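Local coordinates for protein acyl-CoA thioesterase II TesB2 (Mycobacterium marinum, PDB 3U0A) that probably hydrolyses fatty acyl-CoA thioesters to free fatty acids and coenzyme A, at residues M123-L132 with S170-H178. Numbering follows the deposited sequence. Where two conformers were deposited one is given.
With SO4 (sulfate ion), chain C.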
ATOM      1  N   MET A 123       1.963   0.573  21.065  1.00 43.50           N
ATOM      2  CA  MET A 123       0.779  -0.214  21.022  1.00 43.69           C
ATOM      3  C   MET A 123      -0.399   0.568  21.625  1.00 44.01           C
ATOM      4  O   MET A 123      -0.282   1.080  22.718  1.00 44.45           O
ATOM      5  CB  MET A 123       0.980  -1.495  21.824  1.00 44.30           C
ATOM      6  CG  MET A 123      -0.045  -2.544  21.448  1.00 44.43           C
ATOM      7  SD  MET A 123       0.124  -3.965  22.488  1.00 45.30           S
ATOM      8  CE  MET A 123      -1.232  -5.032  21.985  1.00 45.49           C
ATOM      9  N   PRO A 124      -1.541   0.629  20.923  1.00 43.87           N
ATOM     10  CA  PRO A 124      -2.715   1.268  21.485  1.00 44.32           C
ATOM     11  C   PRO A 124      -3.237   0.515  22.701  1.00 45.14           C
ATOM     12  O   PRO A 124      -3.002  -0.699  22.848  1.00 45.35           O
ATOM     13  CB  PRO A 124      -3.743   1.210  20.357  1.00 44.10           C
ATOM     14  CG  PRO A 124      -3.362   0.000  19.616  1.00 43.80           C
ATOM     15  CD  PRO A 124      -1.852  -0.032  19.652  1.00 43.45           C
ATOM     16  N   ALA A 125      -3.899   1.267  23.580  1.00 45.67           N
ATOM     17  CA  ALA A 125      -4.588   0.690  24.700  1.00 46.56           C
ATOM     18  C   ALA A 125      -5.675  -0.221  24.160  1.00 46.79           C
ATOM     19  O   ALA A 125      -6.603   0.228  23.472  1.00 46.71           O
ATOM     20  CB  ALA A 125      -5.196   1.783  25.583  1.00 47.08           C
ATOM     21  N   ALA A 126      -5.510  -1.510  24.406  1.00 47.11           N
ATOM     22  CA  ALA A 126      -6.548  -2.489  24.153  1.00 47.55           C
ATOM     23  C   ALA A 126      -6.687  -3.303  25.442  1.00 48.55           C
ATOM     24  O   ALA A 126      -5.799  -3.260  26.324  1.00 48.75           O
ATOM     25  CB  ALA A 126      -6.206  -3.376  22.966  1.00 46.96           C
ATOM     26  N   PRO A 127      -7.832  -3.966  25.602  1.00 42.71           N
ATOM     27  CA  PRO A 127      -7.953  -4.813  26.759  1.00 43.16           C
ATOM     28  C   PRO A 127      -7.296  -6.137  26.420  1.00 43.05           C
ATOM     29  O   PRO A 127      -7.186  -6.461  25.236  1.00 42.31           O
ATOM     30  CB  PRO A 127      -9.463  -4.952  26.947  1.00 43.00           C
ATOM     31  CG  PRO A 127     -10.043  -4.660  25.623  1.00 42.26           C
ATOM     32  CD  PRO A 127      -9.125  -3.703  24.949  1.00 42.18           C
ATOM     33  N   PRO A 128      -6.834  -6.889  27.437  1.00 44.04           N
ATOM     34  CA  PRO A 128      -6.238  -8.160  27.091  1.00 44.21           C
ATOM     35  C   PRO A 128      -7.252  -9.098  26.425  1.00 43.56           C
ATOM     36  O   PRO A 128      -8.458  -8.926  26.598  1.00 43.47           O
ATOM     37  CB  PRO A 128      -5.772  -8.714  28.440  1.00 45.87           C
ATOM     38  CG  PRO A 128      -5.512  -7.516  29.265  1.00 46.58           C
ATOM     39  CD  PRO A 128      -6.491  -6.472  28.806  1.00 45.39           C
ATOM     40  N   PRO A 129      -6.770 -10.074  25.646  1.00 43.43           N
ATOM     41  CA  PRO A 129      -7.718 -10.998  25.002  1.00 43.24           C
ATOM     42  C   PRO A 129      -8.449 -11.907  25.986  1.00 44.64           C
ATOM     43  O   PRO A 129      -9.581 -12.299  25.748  1.00 44.97           O
ATOM     44  CB  PRO A 129      -6.814 -11.842  24.095  1.00 43.14           C
ATOM     45  CG  PRO A 129      -5.452 -11.758  24.721  1.00 43.94           C
ATOM     46  CD  PRO A 129      -5.364 -10.399  25.349  1.00 43.85           C
ATOM     47  N   ASP A 130      -7.783 -12.204  27.096  1.00 45.88           N
ATOM     48  CA  ASP A 130      -8.280 -13.268  27.967  0.50 47.77           C
ATOM     49  C   ASP A 130      -9.630 -12.954  28.600  1.00 48.42           C
ATOM     50  O   ASP A 130     -10.421 -13.895  28.859  1.00 50.06           O
ATOM     51  CB  ASP A 130      -7.245 -13.710  29.011  0.50 49.47           C
ATOM     52  CG  ASP A 130      -6.560 -15.012  28.621  0.50 50.48           C
ATOM     53  OD1 ASP A 130      -6.724 -15.438  27.450  0.50 49.50           O
ATOM     54  OD2 ASP A 130      -5.869 -15.600  29.486  0.50 52.49           O
ATOM     55  N   ASP A 131      -9.931 -11.671  28.792  1.00 47.49           N
ATOM     56  CA  ASP A 131     -11.226 -11.269  29.327  1.00 48.20           C
ATOM     57  C   ASP A 131     -12.172 -10.768  28.203  1.00 47.12           C
ATOM     58  O   ASP A 131     -13.088  -9.999  28.458  1.00 47.64           O
ATOM     59  CB  ASP A 131     -11.043 -10.237  30.490  1.00 48.57           C
ATOM     60  CG  ASP A 131     -10.189  -8.979  30.094  1.00 46.97           C
ATOM     61  OD1 ASP A 131     -10.123  -8.637  28.886  1.00 45.49           O
ATOM     62  OD2 ASP A 131      -9.615  -8.319  31.015  1.00 48.25           O
ATOM     63  N   LEU A 132     -11.951 -11.226  26.970  1.00 47.25           N
ATOM     64  CA  LEU A 132     -12.855 -10.927  25.870  1.00 47.84           C
ATOM     65  C   LEU A 132     -13.422 -12.247  25.383  1.00 50.97           C
ATOM     66  O   LEU A 132     -12.696 -13.242  25.402  1.00 50.33           O
ATOM     67  CB  LEU A 132     -12.108 -10.230  24.730  1.00 44.97           C
ATOM     68  CG  LEU A 132     -11.690  -8.774  24.923  1.00 43.63           C
ATOM     69  CD1 LEU A 132     -10.971  -8.309  23.664  1.00 42.01           C
ATOM     70  CD2 LEU A 132     -12.859  -7.856  25.253  1.00 43.54           C
ATOM     71  N   SER A 170     -14.301   5.067  11.820  1.00 42.54           N
ATOM     72  CA  SER A 170     -14.539   3.659  11.750  1.00 42.45           C
ATOM     73  C   SER A 170     -13.300   2.887  12.142  1.00 42.01           C
ATOM     74  O   SER A 170     -12.389   2.703  11.335  1.00 41.43           O
ATOM     75  CB  SER A 170     -14.950   3.327  10.317  1.00 42.18           C
ATOM     76  OG  SER A 170     -15.623   2.097  10.232  1.00 42.42           O
ATOM     77  N   GLN A 171     -13.272   2.434  13.387  1.00 42.39           N
ATOM     78  CA  GLN A 171     -12.141   1.691  13.941  1.00 42.13           C
ATOM     79  C   GLN A 171     -12.635   0.336  14.348  1.00 42.36           C
ATOM     80  O   GLN A 171     -13.799   0.157  14.725  1.00 42.98           O
ATOM     81  CB  GLN A 171     -11.537   2.371  15.210  1.00 42.54           C
ATOM     82  CG  GLN A 171     -10.684   3.599  14.935  1.00 42.39           C
ATOM     83  CD  GLN A 171     -10.365   4.382  16.199  1.00 43.07           C
ATOM     84  OE1 GLN A 171     -10.881   5.486  16.404  1.00 43.54           O
ATOM     85  NE2 GLN A 171      -9.511   3.821  17.050  1.00 43.21           N
ATOM     86  N   GLN A 172     -11.727  -0.619  14.308  1.00 41.97           N
ATOM     87  CA  GLN A 172     -12.021  -1.917  14.853  1.00 42.25           C
ATOM     88  C   GLN A 172     -10.749  -2.579  15.355  1.00 41.99           C
ATOM     89  O   GLN A 172      -9.708  -2.459  14.733  1.00 41.43           O
ATOM     90  CB  GLN A 172     -12.714  -2.761  13.812  1.00 42.16           C
ATOM     91  CG  GLN A 172     -12.744  -4.222  14.165  1.00 42.37           C
ATOM     92  CD  GLN A 172     -13.754  -4.990  13.354  1.00 42.67           C
ATOM     93  OE1 GLN A 172     -14.852  -5.218  13.843  1.00 43.45           O
ATOM     94  NE2 GLN A 172     -13.410  -5.378  12.108  1.00 42.19           N
ATOM     95  N   GLN A 173     -10.845  -3.251  16.500  1.00 42.50           N
ATOM     96  CA  GLN A 173      -9.728  -3.998  17.060  1.00 42.38           C
ATOM     97  C   GLN A 173     -10.076  -5.457  17.253  1.00 42.60           C
ATOM     98  O   GLN A 173     -11.102  -5.777  17.862  1.00 43.29           O
ATOM     99  CB  GLN A 173      -9.258  -3.351  18.360  1.00 42.88           C
ATOM    100  CG  GLN A 173      -8.361  -2.159  18.076  1.00 42.59           C
ATOM    101  CD  GLN A 173      -8.208  -1.225  19.250  1.00 43.29           C
ATOM    102  OE1 GLN A 173      -8.863  -1.397  20.286  1.00 44.01           O
ATOM    103  NE2 GLN A 173      -7.331  -0.234  19.108  1.00 43.20           N
ATOM    104  N   VAL A 174      -9.216  -6.329  16.716  1.00 42.13           N
ATOM    105  CA  VAL A 174      -9.374  -7.777  16.823  1.00 42.34           C
ATOM    106  C   VAL A 174      -8.096  -8.466  17.290  1.00 42.19           C
ATOM    107  O   VAL A 174      -7.018  -8.212  16.756  1.00 41.67           O
ATOM    108  CB  VAL A 174      -9.777  -8.401  15.472  1.00 42.04           C
ATOM    109  CG1 VAL A 174     -10.238  -9.830  15.692  1.00 42.51           C
ATOM    110  CG2 VAL A 174     -10.884  -7.594  14.819  1.00 42.14           C
ATOM    111  N   TRP A 175      -8.219  -9.352  18.271  1.00 42.75           N
ATOM    112  CA  TRP A 175      -7.108 -10.221  18.651  1.00 42.69           C
ATOM    113  C   TRP A 175      -7.254 -11.544  17.979  1.00 42.62           C
ATOM    114  O   TRP A 175      -8.321 -12.116  17.946  1.00 43.06           O
ATOM    115  CB  TRP A 175      -7.110 -10.484  20.130  1.00 43.44           C
ATOM    116  CG  TRP A 175      -6.688  -9.361  21.008  1.00 43.70           C
ATOM    117  CD1 TRP A 175      -7.496  -8.453  21.651  1.00 44.23           C
ATOM    118  CD2 TRP A 175      -5.330  -9.030  21.424  1.00 43.64           C
ATOM    119  NE1 TRP A 175      -6.752  -7.589  22.395  1.00 44.48           N
ATOM    120  CE2 TRP A 175      -5.444  -7.883  22.302  1.00 44.17           C
ATOM    121  CE3 TRP A 175      -4.086  -9.561  21.170  1.00 43.34           C
ATOM    122  CZ2 TRP A 175      -4.343  -7.299  22.891  1.00 44.41           C
ATOM    123  CZ3 TRP A 175      -2.972  -8.955  21.737  1.00 43.56           C
ATOM    124  CH2 TRP A 175      -3.098  -7.848  22.585  1.00 44.10           C
ATOM    125  N   PHE A 176      -6.161 -12.069  17.471  1.00 42.20           N
ATOM    126  CA  PHE A 176      -6.201 -13.365  16.814  1.00 42.21           C
ATOM    127  C   PHE A 176      -4.970 -14.174  17.121  1.00 42.18           C
ATOM    128  O   PHE A 176      -3.905 -13.632  17.408  1.00 41.98           O
ATOM    129  CB  PHE A 176      -6.446 -13.259  15.280  1.00 41.75           C
ATOM    130  CG  PHE A 176      -5.349 -12.541  14.495  1.00 41.12           C
ATOM    131  CD1 PHE A 176      -4.419 -13.250  13.716  1.00 40.90           C
ATOM    132  CD2 PHE A 176      -5.269 -11.135  14.473  1.00 40.86           C
ATOM    133  CE1 PHE A 176      -3.441 -12.580  12.963  1.00 40.47           C
ATOM    134  CE2 PHE A 176      -4.265 -10.471  13.734  1.00 40.42           C
ATOM    135  CZ  PHE A 176      -3.364 -11.199  12.975  1.00 40.25           C
ATOM    136  N   ARG A 177      -5.126 -15.487  17.033  1.00 42.49           N
ATOM    137  CA  ARG A 177      -4.083 -16.412  17.381  1.00 42.60           C
ATOM    138  C   ARG A 177      -4.451 -17.766  16.771  1.00 42.86           C
ATOM    139  O   ARG A 177      -5.599 -18.204  16.881  1.00 43.35           O
ATOM    140  CB  ARG A 177      -3.991 -16.493  18.914  1.00 43.17           C
ATOM    141  CG  ARG A 177      -3.162 -17.648  19.430  1.00 43.51           C
ATOM    142  CD  ARG A 177      -3.068 -17.683  20.955  1.00 44.17           C
ATOM    143  NE  ARG A 177      -4.218 -18.275  21.616  1.00 44.89           N
ATOM    144  CZ  ARG A 177      -4.271 -18.591  22.913  1.00 45.67           C
ATOM    145  NH1 ARG A 177      -3.227 -18.375  23.722  1.00 45.82           N
ATOM    146  NH2 ARG A 177      -5.379 -19.119  23.416  1.00 46.42           N
ATOM    147  N   HIS A 178      -3.473 -18.420  16.147  1.00 42.66           N
ATOM    148  CA  HIS A 178      -3.602 -19.805  15.707  1.00 43.03           C
ATOM    149  C   HIS A 178      -3.623 -20.685  16.941  1.00 43.68           C
ATOM    150  O   HIS A 178      -2.711 -20.623  17.762  1.00 43.70           O
ATOM    151  CB  HIS A 178      -2.451 -20.209  14.776  1.00 42.73           C
ATOM    152  CG  HIS A 178      -2.710 -21.501  14.009  1.00 43.13           C
ATOM    153  ND1 HIS A 178      -2.304 -22.709  14.454  1.00 43.62           N
ATOM    154  CD2 HIS A 178      -3.377 -21.737  12.818  1.00 43.22           C
ATOM    155  CE1 HIS A 178      -2.682 -23.660  13.588  1.00 44.01           C
ATOM    156  NE2 HIS A 178      -3.341 -23.077  12.595  1.00 43.79           N
TER
HETATM  157  S   SO4 C 282      -3.808 -19.836  27.189  1.00 73.40           S
HETATM  158  O1  SO4 C 282      -2.714 -18.818  27.008  1.00 63.86           O
HETATM  159  O2  SO4 C 282      -5.095 -19.220  27.666  1.00 63.22           O
HETATM  160  O3  SO4 C 282      -4.093 -20.589  25.925  1.00 69.09           O
HETATM  161  O4  SO4 C 282      -3.319 -20.807  28.209  1.00 78.76           O
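Trp175 rises from strand 171-178 against the proline-rich loop 123-132, which lies over one face of its indole. CB points toward the loop, and with chi1 at -73° CG stands anti to the carbonyl carbon, which carries the ring to Pro129. Following the side chain outward, CG meets Pro129 CB at 4.0 Å, and CD1 lies 4.0 Å from Leu132 CD1, the two side chains crossing at about a right angle. NE1 gives a weak, bent hydrogen bond to Pro127 O (3.1 Å, 131° at the hydrogen), the one polar link between the segments. Farther out, Pro129 CD sits over the centre of the six-membered ring, 4.0 Å from its centroid and 14° off the normal, a CH-pi contact. At the far end CH2 meets Met123 CE, brought there by an extended methionine chain. Two residues earlier on the strand, the Gln173 amide slides past Pro124, NE2 lying 4.0 Å from Pro124 CG while hydrogen-bonding to Asp240 OD1. Arg177 NH2 hydrogen-bonds O3 of a sulfate at the guanidinium edge (3.2 Å); NH1 adds weak bonds to O1 and O3. This tryptophan-proline packing sets the irregular loop between strands 119-120 and 152-156 against an antiparallel strand of the hotdog-type thioesterase fold.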